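PDB 4RHJ: arginase from Trypanosoma brucei brucei, which is of unknown function, having the arginase-deacetylase fold of a family generally assigned arginase or agmatinase activity but having evolved without its binuclear manganese cluster. Local coordinates for residues V138-G144 and I284-Y289; D162-F168 and Y237-I243; V193-R199 and M214-M219. All blocks are in the same frame, centred on the assembly; numbering follows the deposited sequence. Where two conformers were deposited one is given.

Contact 1 (V138-G144 and I284-Y289)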
# COMPACT_ATOMS: atom_id res chain seq x y z
N VAL A 138 -19.94 16.96 -11.12
CA VAL A 138 -19.10 15.84 -10.66
C VAL A 138 -19.93 14.62 -10.23
O VAL A 138 -20.61 14.65 -9.21
CB VAL A 138 -18.23 16.24 -9.49
CG1 VAL A 138 -17.12 15.22 -9.32
CG2 VAL A 138 -17.63 17.63 -9.71
N SER A 139 -19.86 13.56 -11.02
CA SER A 139 -20.69 12.40 -10.82
C SER A 139 -19.91 11.29 -10.15
O SER A 139 -18.90 10.81 -10.67
CB SER A 139 -21.23 11.91 -12.14
OG SER A 139 -21.47 10.53 -12.09
N VAL A 140 -20.39 10.87 -8.98
CA VAL A 140 -19.66 9.98 -8.11
C VAL A 140 -20.39 8.67 -7.91
O VAL A 140 -21.52 8.65 -7.43
CB VAL A 140 -19.38 10.64 -6.75
CG1 VAL A 140 -18.85 9.62 -5.77
CG2 VAL A 140 -18.41 11.78 -6.93
N GLY A 141 -19.70 7.59 -8.29
CA GLY A 141 -20.19 6.23 -8.18
C GLY A 141 -20.36 5.58 -9.54
O GLY A 141 -20.03 6.14 -10.57
N GLY A 142 -20.91 4.37 -9.53
CA GLY A 142 -21.29 3.72 -10.76
C GLY A 142 -20.15 2.98 -11.43
O GLY A 142 -19.17 2.61 -10.77
N ASP A 143 -20.27 2.79 -12.75
CA ASP A 143 -19.29 1.98 -13.47
C ASP A 143 -18.49 2.78 -14.50
O ASP A 143 -17.63 2.24 -15.18
CB ASP A 143 -19.99 0.78 -14.14
CG ASP A 143 -21.23 1.19 -14.93
OD1 ASP A 143 -21.48 2.40 -15.13
OD2 ASP A 143 -21.98 0.28 -15.36
N GLY A 144 -18.74 4.08 -14.62
CA GLY A 144 -18.02 4.86 -15.60
C GLY A 144 -18.86 5.29 -16.78
O GLY A 144 -18.39 6.04 -17.62
N ILE A 284 -16.31 15.67 -13.92
CA ILE A 284 -15.53 14.63 -13.26
C ILE A 284 -16.42 13.44 -12.86
O ILE A 284 -17.44 13.59 -12.21
CB ILE A 284 -14.82 15.17 -11.99
CG1 ILE A 284 -13.91 16.36 -12.32
CG2 ILE A 284 -14.00 14.08 -11.30
CD1 ILE A 284 -13.41 17.07 -11.11
N ASP A 285 -16.01 12.25 -13.27
CA ASP A 285 -16.74 11.04 -12.96
C ASP A 285 -15.84 10.11 -12.20
O ASP A 285 -14.88 9.56 -12.74
CB ASP A 285 -17.26 10.32 -14.22
CG ASP A 285 -18.02 9.03 -13.89
OD1 ASP A 285 -18.59 8.93 -12.78
OD2 ASP A 285 -18.04 8.11 -14.73
N VAL A 286 -16.15 9.93 -10.93
CA VAL A 286 -15.35 9.00 -10.15
C VAL A 286 -16.16 7.74 -9.87
O VAL A 286 -17.14 7.79 -9.13
CB VAL A 286 -14.85 9.62 -8.86
CG1 VAL A 286 -13.70 8.81 -8.32
CG2 VAL A 286 -14.39 11.05 -9.13
N TYR A 287 -15.70 6.62 -10.43
CA TYR A 287 -16.45 5.37 -10.53
C TYR A 287 -15.61 4.13 -10.23
O TYR A 287 -14.43 4.25 -9.93
CB TYR A 287 -17.04 5.24 -11.92
CG TYR A 287 -16.01 5.18 -13.04
CD1 TYR A 287 -15.50 6.34 -13.61
CD2 TYR A 287 -15.57 3.96 -13.53
CE1 TYR A 287 -14.57 6.28 -14.64
CE2 TYR A 287 -14.66 3.89 -14.55
CZ TYR A 287 -14.15 5.05 -15.11
OH TYR A 287 -13.22 4.96 -16.13
N GLY A 288 -16.21 2.95 -10.34
CA GLY A 288 -15.48 1.70 -10.18
C GLY A 288 -15.54 1.07 -8.80
O GLY A 288 -14.99 0.00 -8.57
N TYR A 289 -16.25 1.74 -7.90
CA TYR A 289 -16.29 1.35 -6.51
C TYR A 289 -17.57 0.59 -6.18
O TYR A 289 -18.67 1.01 -6.48
CB TYR A 289 -16.15 2.60 -5.61
CG TYR A 289 -16.61 2.39 -4.19
CD1 TYR A 289 -15.85 1.64 -3.30
CD2 TYR A 289 -17.81 2.92 -3.74
CE1 TYR A 289 -16.29 1.44 -1.99
CE2 TYR A 289 -18.26 2.73 -2.43
CZ TYR A 289 -17.48 1.99 -1.56
OH TYR A 289 -17.90 1.79 -0.26
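Strands 138-140 and 284-287 pair in parallel, the short axes 8° apart and 4.6 Å from each other at their closest. Ser139 carries the pairing: its N gives a hydrogen bond to Ile284 O and its O accepts one from Val286 N. The next bond, Gly141 N to Val286 O (2.7 Å), is straighter. Beyond the strands, Gly288 N still reaches Gly142 O at 3.0 Å, so the two chains stay joined as both turn into loops. These are two central strands of the parallel sheet of the arginase-deacetylase fold, and the side chain of Tyr287, at the end of the second strand, comes within about 3 Å of that of Asp244, a manganese-binding residue that holds no metal in this chain. On one face Val138 and Ile284 stand side by side, CG1 of the valine 3.5 Å from CB of the isoleucine. On the other, with its CG anti to the backbone N (chi1 179°), Asp285 bends OD1 to 2.8 Å from Ser139 O, two acceptors in close approach and not a hydrogen bond; Ser139 OG offers OD1 only a weak one, as Thr147 OG1 does OD2. Tyr287, its CG lodged between the backbone N and the carbonyl carbon (chi1 62°), brings one ring face against the glycine loop, Gly144 CA making a CH-pi contact 3.3 Å from the centroid. The hydroxyl is hydrogen-bonded to His167 NE2.

Contact 2 (D162-F168 and Y237-I243)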
# COMPACT_ATOMS: atom_id res chain seq x y z
N ASP A 162 -13.87 22.20 -27.96
CA ASP A 162 -13.12 20.95 -28.07
C ASP A 162 -12.99 20.26 -26.71
O ASP A 162 -12.38 20.81 -25.80
CB ASP A 162 -11.73 21.20 -28.66
CG ASP A 162 -11.78 21.71 -30.08
OD1 ASP A 162 -12.72 21.33 -30.81
OD2 ASP A 162 -10.87 22.48 -30.47
N ILE A 163 -13.54 19.06 -26.57
CA ILE A 163 -13.46 18.33 -25.30
C ILE A 163 -12.43 17.22 -25.34
O ILE A 163 -12.49 16.34 -26.19
CB ILE A 163 -14.81 17.71 -24.91
CG1 ILE A 163 -15.91 18.78 -24.87
CG2 ILE A 163 -14.68 16.97 -23.58
CD1 ILE A 163 -17.29 18.23 -24.62
N VAL A 164 -11.48 17.25 -24.40
CA VAL A 164 -10.56 16.14 -24.26
C VAL A 164 -10.85 15.44 -22.96
O VAL A 164 -11.60 15.94 -22.14
CB VAL A 164 -9.10 16.59 -24.31
CG1 VAL A 164 -8.91 17.64 -25.39
CG2 VAL A 164 -8.65 17.11 -22.95
N ILE A 165 -10.26 14.26 -22.78
CA ILE A 165 -10.51 13.45 -21.59
C ILE A 165 -9.20 12.94 -21.01
O ILE A 165 -8.35 12.43 -21.74
CB ILE A 165 -11.44 12.26 -21.90
CG1 ILE A 165 -12.85 12.75 -22.25
CG2 ILE A 165 -11.51 11.31 -20.72
CD1 ILE A 165 -13.87 11.66 -22.36
N VAL A 166 -9.03 13.08 -19.71
CA VAL A 166 -7.89 12.47 -19.02
C VAL A 166 -8.39 11.22 -18.27
O VAL A 166 -9.04 11.34 -17.24
CB VAL A 166 -7.20 13.44 -18.06
CG1 VAL A 166 -6.10 12.74 -17.28
CG2 VAL A 166 -6.60 14.60 -18.82
N HIS A 167 -8.11 10.03 -18.81
CA HIS A 167 -8.70 8.78 -18.29
C HIS A 167 -7.72 7.94 -17.47
O HIS A 167 -6.71 7.46 -17.97
CB HIS A 167 -9.29 7.92 -19.44
CG HIS A 167 -9.94 6.64 -18.97
ND1 HIS A 167 -9.59 5.41 -19.47
CD2 HIS A 167 -10.90 6.41 -18.03
CE1 HIS A 167 -10.31 4.47 -18.87
NE2 HIS A 167 -11.11 5.06 -18.00
N PHE A 168 -8.07 7.75 -16.21
CA PHE A 168 -7.30 6.95 -15.25
C PHE A 168 -7.92 5.59 -14.97
O PHE A 168 -8.88 5.48 -14.24
CB PHE A 168 -7.18 7.68 -13.91
CG PHE A 168 -6.48 9.01 -13.98
CD1 PHE A 168 -5.11 9.08 -13.91
CD2 PHE A 168 -7.21 10.20 -14.07
CE1 PHE A 168 -4.47 10.31 -13.97
CE2 PHE A 168 -6.60 11.41 -14.12
CZ PHE A 168 -5.23 11.48 -14.06
N TYR A 237 -7.34 23.19 -23.97
CA TYR A 237 -8.52 22.38 -24.26
C TYR A 237 -9.24 21.93 -22.99
O TYR A 237 -8.62 21.28 -22.15
CB TYR A 237 -8.14 21.14 -25.08
CG TYR A 237 -7.49 21.46 -26.41
CD1 TYR A 237 -8.25 21.60 -27.56
CD2 TYR A 237 -6.12 21.62 -26.50
CE1 TYR A 237 -7.66 21.89 -28.77
CE2 TYR A 237 -5.51 21.92 -27.71
CZ TYR A 237 -6.29 22.05 -28.85
OH TYR A 237 -5.69 22.35 -30.05
N PRO A 238 -10.55 22.26 -22.86
CA PRO A 238 -11.42 21.92 -21.72
C PRO A 238 -11.32 20.45 -21.29
O PRO A 238 -11.45 19.56 -22.12
CB PRO A 238 -12.82 22.22 -22.27
CG PRO A 238 -12.60 23.33 -23.22
CD PRO A 238 -11.27 23.05 -23.87
N VAL A 239 -11.10 20.21 -20.01
CA VAL A 239 -10.81 18.86 -19.55
C VAL A 239 -11.99 18.18 -18.85
O VAL A 239 -12.54 18.69 -17.90
CB VAL A 239 -9.59 18.83 -18.58
CG1 VAL A 239 -9.27 17.40 -18.18
CG2 VAL A 239 -8.36 19.46 -19.21
N PHE A 240 -12.37 17.01 -19.35
CA PHE A 240 -13.21 16.08 -18.61
C PHE A 240 -12.27 15.21 -17.82
O PHE A 240 -11.23 14.77 -18.32
CB PHE A 240 -14.07 15.23 -19.55
CG PHE A 240 -15.03 14.30 -18.85
CD1 PHE A 240 -16.39 14.58 -18.78
CD2 PHE A 240 -14.57 13.12 -18.27
CE1 PHE A 240 -17.27 13.71 -18.13
CE2 PHE A 240 -15.44 12.25 -17.61
CZ PHE A 240 -16.79 12.55 -17.55
N ILE A 241 -12.60 14.93 -16.57
CA ILE A 241 -11.72 14.06 -15.81
C ILE A 241 -12.50 12.81 -15.44
O ILE A 241 -13.56 12.89 -14.83
CB ILE A 241 -11.16 14.78 -14.57
CG1 ILE A 241 -10.15 15.84 -15.03
CG2 ILE A 241 -10.50 13.79 -13.63
CD1 ILE A 241 -9.44 16.59 -13.92
N SER A 242 -11.97 11.66 -15.88
CA SER A 242 -12.61 10.36 -15.65
C SER A 242 -11.64 9.48 -14.88
O SER A 242 -10.51 9.24 -15.33
CB SER A 242 -13.03 9.69 -16.95
OG SER A 242 -13.89 8.58 -16.70
N ILE A 243 -12.12 9.00 -13.74
CA ILE A 243 -11.29 8.34 -12.73
C ILE A 243 -11.89 7.00 -12.33
O ILE A 243 -12.89 6.93 -11.63
CB ILE A 243 -11.12 9.24 -11.48
CG1 ILE A 243 -10.17 10.40 -11.79
CG2 ILE A 243 -10.64 8.42 -10.28
CD1 ILE A 243 -10.15 11.47 -10.72
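Tyr237 has Asp162 CB at its edge and in its plane, 3.7 Å from CD1; the two side chains run alongside each other, the carboxylate turned 28° from the ring. Val164 comes to Tyr237 across its base, at about a right angle, CG1 lying 3.6 Å from the tyrosine CB. In His167 it is again an edge that faces the other strand: CD2 is 3.9 Å from Ser242 OG, in a packing contact, whereas the polar partners lie outside the pair, Tyr287 for His167 NE2 and Thr147 OG1 for Ser242 OG. Phe168, its CG anti to the carbonyl carbon (chi1 -61°), lies alongside Ile243, pointing the same way; its CD2 sits close to Ser242 O, which is near the ring plane, and takes Ile243 CG1 obliquely at 3.7 Å. Behind these groups run two parallel strands of the central sheet in the alpha/beta arginase-deacetylase fold, their axes 25° apart. Strand 239-244 continues to Asp244, whose side chain is about 5 Å from that of His167 on the neighbouring strand. Five nearly straight backbone hydrogen bonds hold the pair, from Val164 N to Pro238 O at the start to Phe168 N to Ser242 O (3.0 Å) at the end. Ile165 and Phe240 lie side by side on the face shared with His167. Val166 and Val239 meet on the reverse face, CG2 of the first 3.9 Å from CG1 of the second. At the entry, Pro238 CD packs 3.2 Å from Asp162 O, a buried carbonyl with no hydrogen-bond partner in the model.

Contact 3 (V193-R199 and M214-M219)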
# COMPACT_ATOMS: atom_id res chain seq x y z
N VAL A 193 -7.64 11.79 -26.31
CA VAL A 193 -7.70 11.01 -25.08
C VAL A 193 -6.32 10.79 -24.46
O VAL A 193 -5.42 10.24 -25.08
CB VAL A 193 -8.35 9.63 -25.29
CG1 VAL A 193 -8.29 8.81 -24.00
CG2 VAL A 193 -9.79 9.77 -25.76
N VAL A 194 -6.17 11.22 -23.21
CA VAL A 194 -5.00 10.93 -22.42
C VAL A 194 -5.31 9.82 -21.41
O VAL A 194 -6.05 10.03 -20.45
CB VAL A 194 -4.51 12.20 -21.68
CG1 VAL A 194 -3.14 12.00 -21.12
CG2 VAL A 194 -4.51 13.41 -22.62
N SER A 195 -4.78 8.63 -21.65
CA SER A 195 -5.04 7.50 -20.77
C SER A 195 -3.86 7.20 -19.86
O SER A 195 -2.78 6.85 -20.31
CB SER A 195 -5.39 6.26 -21.58
OG SER A 195 -6.73 6.34 -22.01
N VAL A 196 -4.09 7.32 -18.56
CA VAL A 196 -3.00 7.22 -17.58
C VAL A 196 -3.18 6.01 -16.66
O VAL A 196 -4.28 5.71 -16.23
CB VAL A 196 -2.90 8.53 -16.74
CG1 VAL A 196 -1.71 8.49 -15.79
CG2 VAL A 196 -2.82 9.76 -17.65
N GLY A 197 -2.09 5.30 -16.37
CA GLY A 197 -2.15 4.20 -15.43
C GLY A 197 -2.48 2.82 -15.98
O GLY A 197 -2.46 1.86 -15.22
N ASN A 198 -2.78 2.71 -17.27
CA ASN A 198 -3.13 1.43 -17.89
C ASN A 198 -2.12 0.32 -17.60
O ASN A 198 -0.92 0.54 -17.70
CB ASN A 198 -3.27 1.59 -19.42
CG ASN A 198 -4.57 2.23 -19.84
OD1 ASN A 198 -4.95 2.16 -21.00
ND2 ASN A 198 -5.27 2.87 -18.90
N ARG A 199 -2.59 -0.87 -17.22
CA ARG A 199 -1.69 -2.02 -17.07
C ARG A 199 -2.30 -3.35 -17.51
O ARG A 199 -1.66 -4.39 -17.39
CB ARG A 199 -1.18 -2.13 -15.62
CG ARG A 199 -2.25 -2.14 -14.53
CD ARG A 199 -1.64 -1.87 -13.15
NE ARG A 199 -2.65 -1.95 -12.10
CZ ARG A 199 -3.44 -0.94 -11.74
NH1 ARG A 199 -3.31 0.25 -12.30
NH2 ARG A 199 -4.34 -1.14 -10.78
N MET A 214 -4.47 8.55 -29.79
CA MET A 214 -4.57 9.04 -28.43
C MET A 214 -3.26 8.83 -27.71
O MET A 214 -2.44 8.01 -28.12
CB MET A 214 -5.71 8.35 -27.68
CG MET A 214 -5.36 7.03 -27.02
SD MET A 214 -6.77 6.37 -26.13
CE MET A 214 -7.85 5.94 -27.49
N PHE A 215 -3.04 9.58 -26.64
CA PHE A 215 -1.80 9.44 -25.88
C PHE A 215 -2.04 8.61 -24.63
O PHE A 215 -3.15 8.56 -24.08
CB PHE A 215 -1.22 10.81 -25.52
CG PHE A 215 0.25 10.78 -25.19
CD1 PHE A 215 1.15 10.19 -26.07
CD2 PHE A 215 0.73 11.33 -24.01
CE1 PHE A 215 2.50 10.15 -25.77
CE2 PHE A 215 2.09 11.29 -23.71
CZ PHE A 215 2.97 10.70 -24.59
N TYR A 216 -1.00 7.93 -24.19
CA TYR A 216 -1.13 7.03 -23.06
C TYR A 216 0.16 6.96 -22.25
O TYR A 216 1.24 7.27 -22.74
CB TYR A 216 -1.55 5.63 -23.53
CG TYR A 216 -0.98 5.22 -24.87
CD1 TYR A 216 0.16 4.43 -24.95
CD2 TYR A 216 -1.60 5.59 -26.07
CE1 TYR A 216 0.67 4.03 -26.17
CE2 TYR A 216 -1.10 5.20 -27.29
CZ TYR A 216 0.04 4.42 -27.33
OH TYR A 216 0.53 4.04 -28.56
N MET A 217 0.01 6.58 -20.98
CA MET A 217 1.12 6.38 -20.06
C MET A 217 0.80 5.23 -19.13
O MET A 217 0.20 5.44 -18.09
CB MET A 217 1.40 7.64 -19.24
CG MET A 217 1.93 8.82 -20.04
SD MET A 217 0.93 10.31 -19.86
CE MET A 217 -0.48 9.89 -20.87
N ASP A 218 1.21 4.03 -19.52
CA ASP A 218 1.07 2.84 -18.69
C ASP A 218 2.05 2.93 -17.51
O ASP A 218 2.98 3.71 -17.57
CB ASP A 218 1.33 1.58 -19.51
CG ASP A 218 0.41 1.47 -20.73
OD1 ASP A 218 -0.19 2.49 -21.11
OD2 ASP A 218 0.30 0.37 -21.31
N MET A 219 1.82 2.16 -16.46
CA MET A 219 2.66 2.24 -15.26
C MET A 219 4.17 2.09 -15.52
O MET A 219 4.68 1.04 -15.91
CB MET A 219 2.20 1.18 -14.25
CG MET A 219 0.77 1.34 -13.81
SD MET A 219 0.47 2.75 -12.72
CE MET A 219 1.65 2.44 -11.41
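Strands 193-196 and 215-217 run parallel, the short axes 10° apart, joined by four backbone hydrogen bonds from Phe215 N to Val193 O through to Gly197 N to Met217 O, with a weak fifth from Met219 N to Asn198 O. Met217 does the apolar work on one face: bent at chi2 and chi3, it folds its CE back over the neighbouring strand, pressing tightly on Val194 CG1 at 3.4 Å and touching Val196 CG2 at 4.0 Å. At the start of the pair, Met214 lies alongside Val193, SD 3.6 Å from CG1; its CB is 3.2 Å from Val193 O, and CG, between the backbone N and the carbonyl carbon (chi1 86°), leads the chain along the valine. Past the strands, Asp218 CB packs 3.1 Å from Asn198 O. The carboxylate is occupied by others: OD1 in a salt bridge with Arg209, OD2 hydrogen-bonded to Tyr75 of the second subunit. Arg209 also bonds Asn198 OD1, so one guanidinium ties both loops together. Arg199 lays its CD beside Met219 CG at 4.1 Å and spends its guanidinium on backbone carbonyls, among them Val260 O and Ser246 O. The two strands flank helix 203-211, the source of Arg209, in a beta-alpha-beta unit; Val193 and Met214 rest on Leu185 of helix 180-186, and strand 190-196 lies between 163-168 and 215-217, the latter an outermost strand of the sheet within this chain.

Overall arrangement
From the N terminus, the chain passes through 138-144, then 162-168, then 193-199, and the loops close in reverse order. Contact 3 closes first, when 214-219 returns to 193-199 after a single helix; contact 2 closes next at 237-243, and contact 1 last at 284-289. The three are therefore nested, contact 3 within contact 2 within contact 1, and none cross. Laid across the sheet, they join six consecutive strands, from 136-140 to 215-217. Strands 281-287 and 239-244 couple contacts 1 and 2 through Asp285 N to Ile241 O, and strands 163-168 and 190-196 couple contacts 2 and 3 through backbone bonds of His167. Contacts 1 and 3 do not touch.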